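PDB 3B40: probable dipeptidase from Pseudomonas aeruginosa, which is probably a metal-dependent dipeptidase of the membrane dipeptidase family (peptidase family M19), built on a TIM-barrel-type fold. Local coordinates for residues 272-275 / 276-280; 305-308 / 309-312. The protein carries 11 engineered substitutions. All coordinates share one frame; numbering follows the deposited sequence.

Contact 1 of 2, residues 272-275 / 276-280; sequences RPLS and KPTLD
The start of helix 276-288, with Ser275 as its N-cap residue, brings the extended 272-275 run against the first turn. Ser275 O is the first acceptor of the helix: Leu279 N donates to it over 3.1 Å, nearly straight at 171°, while Thr278 N, 3.0 Å from Ser275 O, adds only a weak, bent bond. The side chain of Ser275 makes no capping bond. Its OG lies 3.6 Å from Thr278 OG1, and both hydroxyls are instead hydrogen-bonded to Glu330 OE1, which ties the first turn to a residue just beyond helix 313-328. On another side of the turn two leucines cross, with Leu279 CD2 resting 3.7 Å from Leu274 CB. Leu279 CG stands beside its own backbone N (chi1 -61°), which directs the branched end back toward the residues before the helix; Leu327 and Leu301 also touch Leu274. On the exposed side, Lys276 bends at chi2 and chi4 to bring NZ to the syn side of Asp280 OD1 at 2.7 Å, an i to i+4 salt bridge. The apolar contact of Leu274, just before the N-cap, with Leu279, four residues beyond it, is the hydrophobic staple of a helix N-terminus.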
loop_
_atom_site.group_PDB
_atom_site.type_symbol
_atom_site.label_atom_id
_atom_site.label_comp_id
_atom_site.label_asym_id
_atom_site.label_seq_id
_atom_site.Cartn_x
_atom_site.Cartn_y
_atom_site.Cartn_z
ATOM N N ARG A 272 -2.121 1.247 15.837
ATOM C CA ARG A 272 -1.921 1.340 17.278
ATOM C C ARG A 272 -0.534 1.928 17.594
ATOM O O ARG A 272 0.463 1.389 17.110
ATOM C CB ARG A 272 -2.020 -0.049 17.893
ATOM C CG ARG A 272 -1.828 -0.052 19.399
ATOM C CD ARG A 272 -1.728 -1.467 19.947
ATOM N NE ARG A 272 -3.023 -2.117 19.981
ATOM C CZ ARG A 272 -3.209 -3.376 20.354
ATOM N NH1 ARG A 272 -2.165 -4.099 20.721
ATOM N NH2 ARG A 272 -4.434 -3.919 20.344
ATOM N N PRO A 273 -0.470 3.008 18.412
ATOM C CA PRO A 273 0.813 3.567 18.873
ATOM C C PRO A 273 1.627 2.516 19.660
ATOM O O PRO A 273 1.047 1.730 20.387
ATOM C CB PRO A 273 0.408 4.724 19.806
ATOM C CG PRO A 273 -1.044 4.972 19.565
ATOM C CD PRO A 273 -1.638 3.763 18.913
ATOM N N LEU A 274 2.946 2.502 19.500
ATOM C CA LEU A 274 3.790 1.518 20.176
ATOM C C LEU A 274 3.606 1.584 21.689
ATOM O O LEU A 274 3.566 2.677 22.278
ATOM C CB LEU A 274 5.266 1.739 19.825
ATOM C CG LEU A 274 5.683 1.565 18.352
ATOM C CD1 LEU A 274 7.163 1.930 18.171
ATOM C CD2 LEU A 274 5.430 0.168 17.807
ATOM N N SER A 275 3.454 0.411 22.302
ATOM C CA SER A 275 3.309 0.279 23.756
ATOM C C SER A 275 4.582 0.704 24.472
ATOM O O SER A 275 5.673 0.650 23.897
ATOM C CB SER A 275 2.966 -1.158 24.132
ATOM O OG SER A 275 4.024 -2.032 23.779
ATOM N N LYS A 276 4.441 1.124 25.730
ATOM C CA LYS A 276 5.593 1.594 26.518
ATOM C C LYS A 276 6.764 0.601 26.611
ATOM O O LYS A 276 7.932 1.014 26.470
ATOM C CB LYS A 276 5.163 2.102 27.911
ATOM C CG LYS A 276 6.220 2.953 28.608
ATOM C CD LYS A 276 6.692 4.083 27.687
ATOM C CE LYS A 276 7.207 5.291 28.476
ATOM N NZ LYS A 276 8.627 5.142 28.866
ATOM N N PRO A 277 6.477 -0.713 26.846
ATOM C CA PRO A 277 7.614 -1.660 26.865
ATOM C C PRO A 277 8.465 -1.661 25.597
ATOM O O PRO A 277 9.678 -1.908 25.658
ATOM C CB PRO A 277 6.937 -3.028 27.060
ATOM C CG PRO A 277 5.667 -2.695 27.802
ATOM C CD PRO A 277 5.204 -1.397 27.160
ATOM N N THR A 278 7.835 -1.396 24.457
ATOM C CA THR A 278 8.536 -1.376 23.178
ATOM C C THR A 278 9.323 -0.060 23.074
ATOM O O THR A 278 10.490 -0.072 22.706
ATOM C CB THR A 278 7.554 -1.558 21.989
ATOM O OG1 THR A 278 7.024 -2.894 22.001
ATOM C CG2 THR A 278 8.238 -1.318 20.652
ATOM N N LEU A 279 8.675 1.058 23.416
ATOM C CA LEU A 279 9.341 2.366 23.479
ATOM C C LEU A 279 10.564 2.364 24.399
ATOM O O LEU A 279 11.610 2.886 24.035
ATOM C CB LEU A 279 8.364 3.483 23.883
ATOM C CG LEU A 279 7.162 3.721 22.946
ATOM C CD1 LEU A 279 6.245 4.789 23.497
ATOM C CD2 LEU A 279 7.625 4.075 21.538
ATOM N N ASP A 280 10.422 1.772 25.583
ATOM C CA ASP A 280 11.543 1.581 26.510
ATOM C C ASP A 280 12.691 0.806 25.858
ATOM O O ASP A 280 13.847 1.218 25.911
ATOM C CB ASP A 280 11.064 0.863 27.769
ATOM C CG ASP A 280 10.233 1.751 28.670
ATOM O OD1 ASP A 280 10.283 2.991 28.510
ATOM O OD2 ASP A 280 9.531 1.207 29.553
#

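Contact 2 of 2, residues 305-308 / 309-312; sequences DPII and TIWP
Across the junction between 305-308 and 309-312 the backbone follows a 3-10 path, established by successive i to i+3 hydrogen bonds. Thr309 N donates to Pro306 O at 3.2 Å, Ile310 N to Ile307 O at 3.0 Å and Trp311 N to Ile308 O at 3.1 Å. The first two are close to straight at nitrogen, and the third is more bent at 153°. All three donors lie out of the plane of the carbonyl they meet, not on a lone pair. The 3-10 segment ends at Ile310, and Trp311 swings into an extended conformation that leads to Pro312, the N-cap residue of helix 313-328.

Side chains three residues apart line up along this turn. Ile307 and Ile310 cross on the exposed side through their terminal methyls, CD1 to CD1 at 3.9 Å. The buried side carries Ile308 and Trp311. Chi1 near -70° in both residues places Ile308 CG1 and Trp311 CG beside their own backbone nitrogens, and the isoleucine branch comes to lie over one indole face. Phe316 and Tyr319 of helix 313-328 also touch Ile308, while Tyr319 meets Trp311 edge-to-face and Arg315 makes a cation-pi contact with it. Thr309 OG1 bonds to Asn182 OD1, linking the turn to a separate part of the chain. A water donates to both Ile308 O and Trp311 O, bridging the end of the turn. In the CH-pi contact, Ile308 CG1 sits 3.8 Å from the centroid of the six-membered ring of Trp311, just 6° off the ring normal.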
loop_
_atom_site.group_PDB
_atom_site.type_symbol
_atom_site.label_atom_id
_atom_site.label_comp_id
_atom_site.label_asym_id
_atom_site.label_seq_id
_atom_site.Cartn_x
_atom_site.Cartn_y
_atom_site.Cartn_z
ATOM N N ASP A 305 16.540 8.846 11.868
ATOM C CA ASP A 305 17.359 9.963 12.384
ATOM C C ASP A 305 18.333 10.452 11.331
ATOM O O ASP A 305 19.071 9.649 10.743
ATOM C CB ASP A 305 18.122 9.564 13.637
ATOM C CG ASP A 305 17.206 9.161 14.758
ATOM O OD1 ASP A 305 17.097 9.938 15.729
ATOM O OD2 ASP A 305 16.591 8.065 14.676
ATOM N N PRO A 306 18.282 11.754 11.025
ATOM C CA PRO A 306 19.101 12.402 9.990
ATOM C C PRO A 306 20.600 12.126 10.099
ATOM O O PRO A 306 21.242 11.871 9.086
ATOM C CB PRO A 306 18.769 13.888 10.178
ATOM C CG PRO A 306 17.350 13.850 10.617
ATOM C CD PRO A 306 17.315 12.709 11.600
ATOM N N ILE A 307 21.137 12.175 11.313
ATOM C CA ILE A 307 22.574 11.919 11.548
ATOM C C ILE A 307 23.006 10.527 11.067
ATOM O O ILE A 307 24.176 10.321 10.770
ATOM C CB ILE A 307 22.942 12.113 13.056
ATOM C CG1 ILE A 307 24.463 12.184 13.283
ATOM C CG2 ILE A 307 22.332 11.009 13.897
ATOM C CD1 ILE A 307 25.123 13.333 12.673
ATOM N N ILE A 308 22.057 9.589 10.942
ATOM C CA ILE A 308 22.384 8.205 10.507
ATOM C C ILE A 308 23.096 8.235 9.132
ATOM O O ILE A 308 23.843 7.321 8.779
ATOM C CB ILE A 308 21.116 7.285 10.545
ATOM C CG1 ILE A 308 20.665 7.049 12.006
ATOM C CG2 ILE A 308 21.364 5.973 9.796
ATOM C CD1 ILE A 308 19.316 6.343 12.177
ATOM N N THR A 309 22.948 9.316 8.373
ATOM C CA THR A 309 23.634 9.373 7.070
ATOM C C THR A 309 25.180 9.263 7.156
ATOM O O THR A 309 25.827 8.809 6.196
ATOM C CB THR A 309 23.268 10.638 6.242
ATOM O OG1 THR A 309 23.785 10.492 4.902
ATOM C CG2 THR A 309 23.849 11.914 6.880
ATOM N N ILE A 310 25.756 9.656 8.295
ATOM C CA ILE A 310 27.235 9.584 8.483
ATOM C C ILE A 310 27.760 8.243 9.022
ATOM O O ILE A 310 28.977 8.013 9.028
ATOM C CB ILE A 310 27.816 10.759 9.347
ATOM C CG1 ILE A 310 27.426 10.605 10.830
ATOM C CG2 ILE A 310 27.295 12.096 8.833
ATOM C CD1 ILE A 310 28.329 11.379 11.810
ATOM N N TRP A 311 26.857 7.356 9.437
ATOM C CA TRP A 311 27.224 6.029 9.936
ATOM C C TRP A 311 27.850 5.092 8.884
ATOM O O TRP A 311 27.385 5.014 7.735
ATOM C CB TRP A 311 25.989 5.316 10.489
ATOM C CG TRP A 311 25.446 5.870 11.764
ATOM C CD1 TRP A 311 25.825 7.023 12.390
ATOM C CD2 TRP A 311 24.407 5.298 12.568
ATOM N NE1 TRP A 311 25.090 7.198 13.536
ATOM C CE2 TRP A 311 24.229 6.144 13.682
ATOM C CE3 TRP A 311 23.626 4.133 12.470
ATOM C CZ2 TRP A 311 23.282 5.880 14.677
ATOM C CZ3 TRP A 311 22.701 3.864 13.467
ATOM C CH2 TRP A 311 22.532 4.727 14.545
ATOM N N PRO A 312 28.866 4.311 9.293
ATOM C CA PRO A 312 29.321 3.245 8.377
ATOM C C PRO A 312 28.209 2.212 8.143
ATOM O O PRO A 312 27.326 2.069 8.977
ATOM C CB PRO A 312 30.513 2.607 9.116
ATOM C CG PRO A 312 30.947 3.639 10.182
ATOM C CD PRO A 312 29.638 4.360 10.551
HETATM O O HOH W 1 24.470 5.361 6.911
#

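Both contacts are local and partly buried, and both lie toward the periphery, their centres about 24 and 27 Å from the centre of the chain. Contact 1 opens helix 276-288; contact 2 follows that helix and leads into helix 313-328. They meet the same later helix at different places: Leu327 and Ile326 flank contact 1, whereas Phe316 and Tyr319 flank contact 2. Their backbone bonding separates them most clearly, mainly i to i+4 in contact 1, with one weak i to i+3 bond, against i to i+3 throughout in contact 2. Packing of two leucines, one of them buried, and a surface salt bridge characterise the former, a buried aliphatic-on-indole CH-pi contact, an exposed isoleucine pair and a water bridge the latter.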